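Local atomic coordinates of cyclopropane mycolic acid synthase 3 (Mycobacterium tuberculosis, PDB entry 1L1E), a protein that probably transfers a methylene group from S-adenosyl-L-methionine to a double bond of an alpha mycolic acid, forming a cyclopropane ring at its proximal position. Residues C73-T78 and A100-K105; T223-L228 and D281-E286. All coordinates share one frame; numbering follows the deposited sequence.

Interaction 1 of 2, residues C73-T78 and A100-K105; sequences CGWGAT and AGHVQK. With SAH (S-adenosyl-L-homocysteine), chain D.
Trp75 and His102 form a T-shaped stack. The planes stand at 90°, and the edge of the indole points at one face of the imidazole. Trp75 CD1 does the touching, 3.8 Å from His102 CG and nearer the rim of that ring than its centre. His102 CG lies anti to the backbone N (chi1 179°), which carries the imidazole to the indole edge. Beside the stack, Val103 CG2 packs on the backbone, 3.5 Å from Gly76 N and equally close to Trp75 C. Gly76 has no side chain, and Val103 CG2 packs directly on its backbone. This backbone is the glycine-rich turn of the Rossmann-like methyltransferase fold, with a type II' turn from Cys73 to Gly76 and Gly76 as N-cap of helix 77-86. The far side of the turn meets the cofactor product: Gly74 N donates to O3' of S-adenosyl-L-homocysteine at 3.1 Å. Gly74 puts its bare CA and backbone N beside the ligand. Further out, Trp75 NE1 is hydrogen-bonded to Asn98 OD1, which helps fix the indole. Phe23 meets the same indole, and Val118 of strand 116-120 packs on Val103.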
loop_
_atom_site.group_PDB
_atom_site.type_symbol
_atom_site.label_atom_id
_atom_site.label_comp_id
_atom_site.label_asym_id
_atom_site.label_seq_id
_atom_site.Cartn_x
_atom_site.Cartn_y
_atom_site.Cartn_z
ATOM N N CYS A 73 -4.665 -6.895 -0.330
ATOM C CA CYS A 73 -4.414 -7.022 -1.765
ATOM C C CYS A 73 -5.067 -6.067 -2.761
ATOM O O CYS A 73 -4.789 -6.157 -3.952
ATOM C CB CYS A 73 -4.719 -8.460 -2.196
ATOM S SG CYS A 73 -6.452 -8.913 -2.005
ATOM N N GLY A 74 -5.918 -5.156 -2.296
ATOM C CA GLY A 74 -6.574 -4.254 -3.223
ATOM C C GLY A 74 -7.262 -5.004 -4.357
ATOM O O GLY A 74 -7.935 -6.020 -4.139
ATOM N N TRP A 75 -7.090 -4.512 -5.581
ATOM C CA TRP A 75 -7.717 -5.142 -6.732
ATOM C C TRP A 75 -6.926 -6.247 -7.426
ATOM O O TRP A 75 -7.207 -6.591 -8.575
ATOM C CB TRP A 75 -8.138 -4.071 -7.729
ATOM C CG TRP A 75 -9.343 -3.317 -7.250
ATOM C CD1 TRP A 75 -10.651 -3.691 -7.382
ATOM C CD2 TRP A 75 -9.353 -2.066 -6.558
ATOM N NE1 TRP A 75 -11.473 -2.747 -6.821
ATOM C CE2 TRP A 75 -10.706 -1.737 -6.306
ATOM C CE3 TRP A 75 -8.351 -1.188 -6.123
ATOM C CZ2 TRP A 75 -11.086 -0.557 -5.637
ATOM C CZ3 TRP A 75 -8.727 -0.015 -5.458
ATOM C CH2 TRP A 75 -10.085 0.287 -5.224
ATOM N N GLY A 76 -5.927 -6.784 -6.730
ATOM C CA GLY A 76 -5.158 -7.903 -7.250
ATOM C C GLY A 76 -3.958 -7.812 -8.178
ATOM O O GLY A 76 -3.363 -8.851 -8.452
ATOM N N ALA A 77 -3.576 -6.631 -8.653
ATOM C CA ALA A 77 -2.433 -6.527 -9.574
ATOM C C ALA A 77 -1.133 -7.185 -9.085
ATOM O O ALA A 77 -0.381 -7.760 -9.888
ATOM C CB ALA A 77 -2.159 -5.049 -9.921
ATOM N N THR A 78 -0.865 -7.102 -7.781
ATOM C CA THR A 78 0.359 -7.672 -7.226
ATOM C C THR A 78 0.341 -9.197 -7.312
ATOM O O THR A 78 1.319 -9.825 -7.728
ATOM C CB THR A 78 0.563 -7.243 -5.744
ATOM O OG1 THR A 78 0.592 -5.811 -5.647
ATOM C CG2 THR A 78 1.872 -7.800 -5.201
ATOM N N ALA A 100 -12.654 -8.121 -3.217
ATOM C CA ALA A 100 -12.676 -9.578 -3.113
ATOM C C ALA A 100 -13.374 -10.170 -4.335
ATOM O O ALA A 100 -12.854 -11.076 -4.975
ATOM C CB ALA A 100 -13.381 -10.012 -1.837
ATOM N N GLY A 101 -14.550 -9.652 -4.658
ATOM C CA GLY A 101 -15.265 -10.154 -5.814
ATOM C C GLY A 101 -14.469 -9.923 -7.086
ATOM O O GLY A 101 -14.351 -10.827 -7.912
ATOM N N HIS A 102 -13.929 -8.714 -7.255
ATOM C CA HIS A 102 -13.144 -8.402 -8.439
ATOM C C HIS A 102 -11.942 -9.330 -8.573
ATOM O O HIS A 102 -11.674 -9.853 -9.658
ATOM C CB HIS A 102 -12.667 -6.948 -8.408
ATOM C CG HIS A 102 -11.836 -6.561 -9.592
ATOM N ND1 HIS A 102 -10.510 -6.916 -9.720
ATOM C CD2 HIS A 102 -12.149 -5.862 -10.709
ATOM C CE1 HIS A 102 -10.041 -6.450 -10.865
ATOM N NE2 HIS A 102 -11.015 -5.807 -11.485
ATOM N N VAL A 103 -11.214 -9.544 -7.479
ATOM C CA VAL A 103 -10.043 -10.424 -7.541
ATOM C C VAL A 103 -10.405 -11.891 -7.823
ATOM O O VAL A 103 -9.659 -12.588 -8.491
ATOM C CB VAL A 103 -9.203 -10.368 -6.241
ATOM C CG1 VAL A 103 -8.095 -11.408 -6.290
ATOM C CG2 VAL A 103 -8.591 -8.965 -6.069
ATOM N N GLN A 104 -11.533 -12.361 -7.302
ATOM C CA GLN A 104 -11.925 -13.750 -7.527
ATOM C C GLN A 104 -12.294 -13.919 -9.000
ATOM O O GLN A 104 -11.918 -14.902 -9.627
ATOM C CB GLN A 104 -13.101 -14.133 -6.623
ATOM C CG GLN A 104 -13.571 -15.593 -6.752
ATOM C CD GLN A 104 -12.524 -16.609 -6.306
ATOM O OE1 GLN A 104 -11.930 -17.311 -7.129
ATOM N NE2 GLN A 104 -12.293 -16.688 -5.000
ATOM N N LYS A 105 -13.027 -12.958 -9.552
ATOM C CA LYS A 105 -13.395 -13.022 -10.962
ATOM C C LYS A 105 -12.104 -13.062 -11.777
ATOM O O LYS A 105 -11.968 -13.850 -12.718
ATOM C CB LYS A 105 -14.225 -11.798 -11.358
ATOM C CG LYS A 105 -14.586 -11.745 -12.834
ATOM C CD LYS A 105 -15.610 -10.651 -13.113
ATOM C CE LYS A 105 -16.090 -10.692 -14.558
ATOM N NZ LYS A 105 -17.191 -9.714 -14.814
HETATM N N SAH D . -2.085 -3.305 -1.732
HETATM C CA SAH D . -3.018 -2.786 -2.734
HETATM C CB SAH D . -4.194 -2.050 -2.055
HETATM C CG SAH D . -3.829 -0.901 -1.110
HETATM S SD SAH D . -5.255 -0.095 -0.366
HETATM C C SAH D . -2.302 -1.822 -3.695
HETATM O O SAH D . -1.093 -1.633 -3.533
HETATM O OXT SAH D . -2.966 -1.251 -4.572
HETATM C "C5'" SAH D . -5.311 -0.915 1.263
HETATM C "C4'" SAH D . -5.701 -2.398 1.230
HETATM O "O4'" SAH D . -5.465 -3.062 2.505
HETATM C "C3'" SAH D . -7.180 -2.630 0.930
HETATM O "O3'" SAH D . -7.276 -3.811 0.102
HETATM C "C2'" SAH D . -7.781 -2.856 2.291
HETATM O "O2'" SAH D . -9.058 -3.495 2.214
HETATM C "C1'" SAH D . -6.706 -3.674 2.941
HETATM N N9 SAH D . -6.773 -3.719 4.418
HETATM C C8 SAH D . -6.888 -2.724 5.337
HETATM N N7 SAH D . -6.911 -3.067 6.582
HETATM C C5 SAH D . -6.798 -4.450 6.515
HETATM C C6 SAH D . -6.752 -5.485 7.505
HETATM N N6 SAH D . -6.817 -5.239 8.823
HETATM N N1 SAH D . -6.632 -6.791 7.069
HETATM C C2 SAH D . -6.562 -7.048 5.739
HETATM N N3 SAH D . -6.593 -6.161 4.723
HETATM C C4 SAH D . -6.715 -4.867 5.186
#

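Interaction 2 of 2, residues T223-L228 and D281-E286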
loop_
_atom_site.group_PDB
_atom_site.type_symbol
_atom_site.label_atom_id
_atom_site.label_comp_id
_atom_site.label_asym_id
_atom_site.label_seq_id
_atom_site.Cartn_x
_atom_site.Cartn_y
_atom_site.Cartn_z
ATOM N N THR A 223 16.325 -5.965 7.693
ATOM C CA THR A 223 17.535 -6.041 6.875
ATOM C C THR A 223 17.685 -5.008 5.753
ATOM O O THR A 223 18.767 -4.873 5.168
ATOM C CB THR A 223 17.681 -7.447 6.262
ATOM O OG1 THR A 223 16.512 -7.755 5.495
ATOM C CG2 THR A 223 17.844 -8.495 7.368
ATOM N N ALA A 224 16.610 -4.287 5.450
ATOM C CA ALA A 224 16.654 -3.276 4.403
ATOM C C ALA A 224 15.513 -2.266 4.507
ATOM O O ALA A 224 14.407 -2.592 4.952
ATOM C CB ALA A 224 16.627 -3.954 3.020
ATOM N N VAL A 225 15.798 -1.029 4.122
ATOM C CA VAL A 225 14.788 0.026 4.125
ATOM C C VAL A 225 15.051 0.909 2.911
ATOM O O VAL A 225 16.201 1.234 2.607
ATOM C CB VAL A 225 14.852 0.924 5.381
ATOM C CG1 VAL A 225 13.575 1.759 5.466
ATOM C CG2 VAL A 225 15.030 0.087 6.628
ATOM N N GLN A 226 13.988 1.288 2.218
ATOM C CA GLN A 226 14.120 2.131 1.040
ATOM C C GLN A 226 13.028 3.169 1.075
ATOM O O GLN A 226 11.866 2.828 1.266
ATOM C CB GLN A 226 13.997 1.293 -0.244
ATOM C CG GLN A 226 13.883 2.125 -1.533
ATOM C CD GLN A 226 14.098 1.275 -2.787
ATOM O OE1 GLN A 226 14.160 0.046 -2.706
ATOM N NE2 GLN A 226 14.211 1.929 -3.947
ATOM N N SER A 227 13.398 4.439 0.919
ATOM C CA SER A 227 12.404 5.506 0.920
ATOM C C SER A 227 11.999 5.834 -0.514
ATOM O O SER A 227 12.823 5.794 -1.427
ATOM C CB SER A 227 12.959 6.756 1.604
ATOM O OG SER A 227 14.128 7.200 0.949
ATOM N N LEU A 228 10.725 6.154 -0.707
ATOM C CA LEU A 228 10.192 6.484 -2.025
ATOM C C LEU A 228 9.464 7.818 -1.978
ATOM O O LEU A 228 8.541 8.065 -2.751
ATOM C CB LEU A 228 9.217 5.391 -2.470
ATOM C CG LEU A 228 9.861 4.029 -2.739
ATOM C CD1 LEU A 228 8.775 3.000 -2.990
ATOM C CD2 LEU A 228 10.797 4.132 -3.945
ATOM N N ASP A 281 8.165 4.270 3.050
ATOM C CA ASP A 281 9.276 3.341 3.153
ATOM C C ASP A 281 8.880 1.891 2.884
ATOM O O ASP A 281 7.742 1.481 3.130
ATOM C CB ASP A 281 9.882 3.404 4.558
ATOM C CG ASP A 281 10.892 4.545 4.735
ATOM O OD1 ASP A 281 11.029 5.396 3.837
ATOM O OD2 ASP A 281 11.545 4.586 5.800
ATOM N N GLN A 282 9.837 1.124 2.379
ATOM C CA GLN A 282 9.632 -0.289 2.135
ATOM C C GLN A 282 10.612 -0.957 3.089
ATOM O O GLN A 282 11.829 -0.764 2.980
ATOM C CB GLN A 282 9.974 -0.676 0.686
ATOM C CG GLN A 282 9.008 -0.163 -0.398
ATOM C CD GLN A 282 9.042 -1.034 -1.663
ATOM O OE1 GLN A 282 10.054 -1.671 -1.964
ATOM N NE2 GLN A 282 7.935 -1.059 -2.405
ATOM N N PHE A 283 10.078 -1.719 4.040
ATOM C CA PHE A 283 10.905 -2.415 5.015
ATOM C C PHE A 283 10.998 -3.883 4.667
ATOM O O PHE A 283 9.980 -4.551 4.482
ATOM C CB PHE A 283 10.313 -2.318 6.426
ATOM C CG PHE A 283 10.143 -0.914 6.935
ATOM C CD1 PHE A 283 9.002 -0.188 6.637
ATOM C CD2 PHE A 283 11.114 -0.335 7.753
ATOM C CE1 PHE A 283 8.818 1.100 7.148
ATOM C CE2 PHE A 283 10.941 0.948 8.268
ATOM C CZ PHE A 283 9.790 1.667 7.968
ATOM N N THR A 284 12.218 -4.389 4.569
ATOM C CA THR A 284 12.392 -5.792 4.301
ATOM C C THR A 284 12.681 -6.395 5.668
ATOM O O THR A 284 13.640 -6.007 6.340
ATOM C CB THR A 284 13.566 -6.057 3.346
ATOM O OG1 THR A 284 13.336 -5.375 2.102
ATOM C CG2 THR A 284 13.685 -7.556 3.079
ATOM N N LEU A 285 11.833 -7.321 6.085
ATOM C CA LEU A 285 11.991 -7.961 7.384
ATOM C C LEU A 285 12.195 -9.469 7.243
ATOM O O LEU A 285 11.419 -10.151 6.572
ATOM C CB LEU A 285 10.753 -7.689 8.236
ATOM C CG LEU A 285 10.218 -6.258 8.189
ATOM C CD1 LEU A 285 8.925 -6.194 8.961
ATOM C CD2 LEU A 285 11.237 -5.292 8.750
ATOM N N GLU A 286 13.242 -9.982 7.876
ATOM C CA GLU A 286 13.537 -11.410 7.821
ATOM C C GLU A 286 13.225 -12.084 9.154
ATOM O O GLU A 286 13.571 -11.565 10.215
ATOM C CB GLU A 286 15.003 -11.638 7.466
ATOM C CG GLU A 286 15.342 -11.312 6.021
ATOM C CD GLU A 286 16.753 -11.720 5.659
ATOM O OE1 GLU A 286 17.134 -12.855 5.998
ATOM O OE2 GLU A 286 17.475 -10.915 5.036
#
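Val225 and Phe283 lie side by side and point the same way from a non-hydrogen-bonded pair of antiparallel strands. Val225 CG1 comes within 3.9 Å of Phe283 CE2, approaching the ring obliquely. The same methyl meets Asp281 OD2 at 3.5 Å, so this one methyl touches both the phenyl and the carboxylate. Asp281 CG is anti to its carbonyl carbon (chi1 -83°). From there the carboxylate leans to the partner strand, and OD1 lies 3.2 Å from Ser227 CB.

The other face carries Ala224, Gln226, Gln282 and Thr284. Ala224 CB sits 3.7 Å from both CB and OG1 of Thr284. The amides of Gln226 and Gln282 both reach Lys59 through OE1, and Gln282 NE2 is hydrogen-bonded to His167 ND1. The Leu228 side chain crosses that of Gln282 obliquely, with Leu228 CD1 4.1 Å from Gln282 CG.

At the far end Thr223 and Glu286 cross at about a right angle. Thr223 CG2 packs 3.4 Å from Glu286 OE2, while OE1 of the same carboxylate forms a salt bridge with Arg221. Thr223 and Ala224 both face Thr284, a classic beta bulge. There Thr223 N gives only a weak bond to Thr284 O, whereas Thr284 N to Ala224 O is nearly straight (2.9 Å, 175°). Gln226 and Gln282 exchange two further backbone bonds. Strand 221-227 is the outermost in this chain, and antiparallel 279-286 is inserted between it and 163-170, the hallmark of the class I methyltransferase sheet (order 3-2-1-4-5-7-6).

The backbone bonds hold the edge strand in register, while the two glutamine oxygens on Lys59 probably help offset its positive charge. Arg221 probably balances the carboxylate of Glu286 in the same way.

Interactions 1 and 2 sit on opposite sides of the chain's centre, with their own centres 25 Å apart. Their nearest atoms are about 9 Å apart, so they do not touch. Both belong to the same seven-stranded sheet fold. Segment 73-78 follows the inner strand 67-71, whereas 223-228 and 281-286 lie at one end of the sheet, where 279-286 runs against both its neighbours. Interaction 1 touches S-adenosyl-L-homocysteine directly. Interaction 2 stays a step back, with the Gln282 side chain about 9 Å from the ligand and about 8 Å from that of Ser34. Gln282 nevertheless reaches the carbonate pocket indirectly, because its partner His167 lines that pocket together with Ser34.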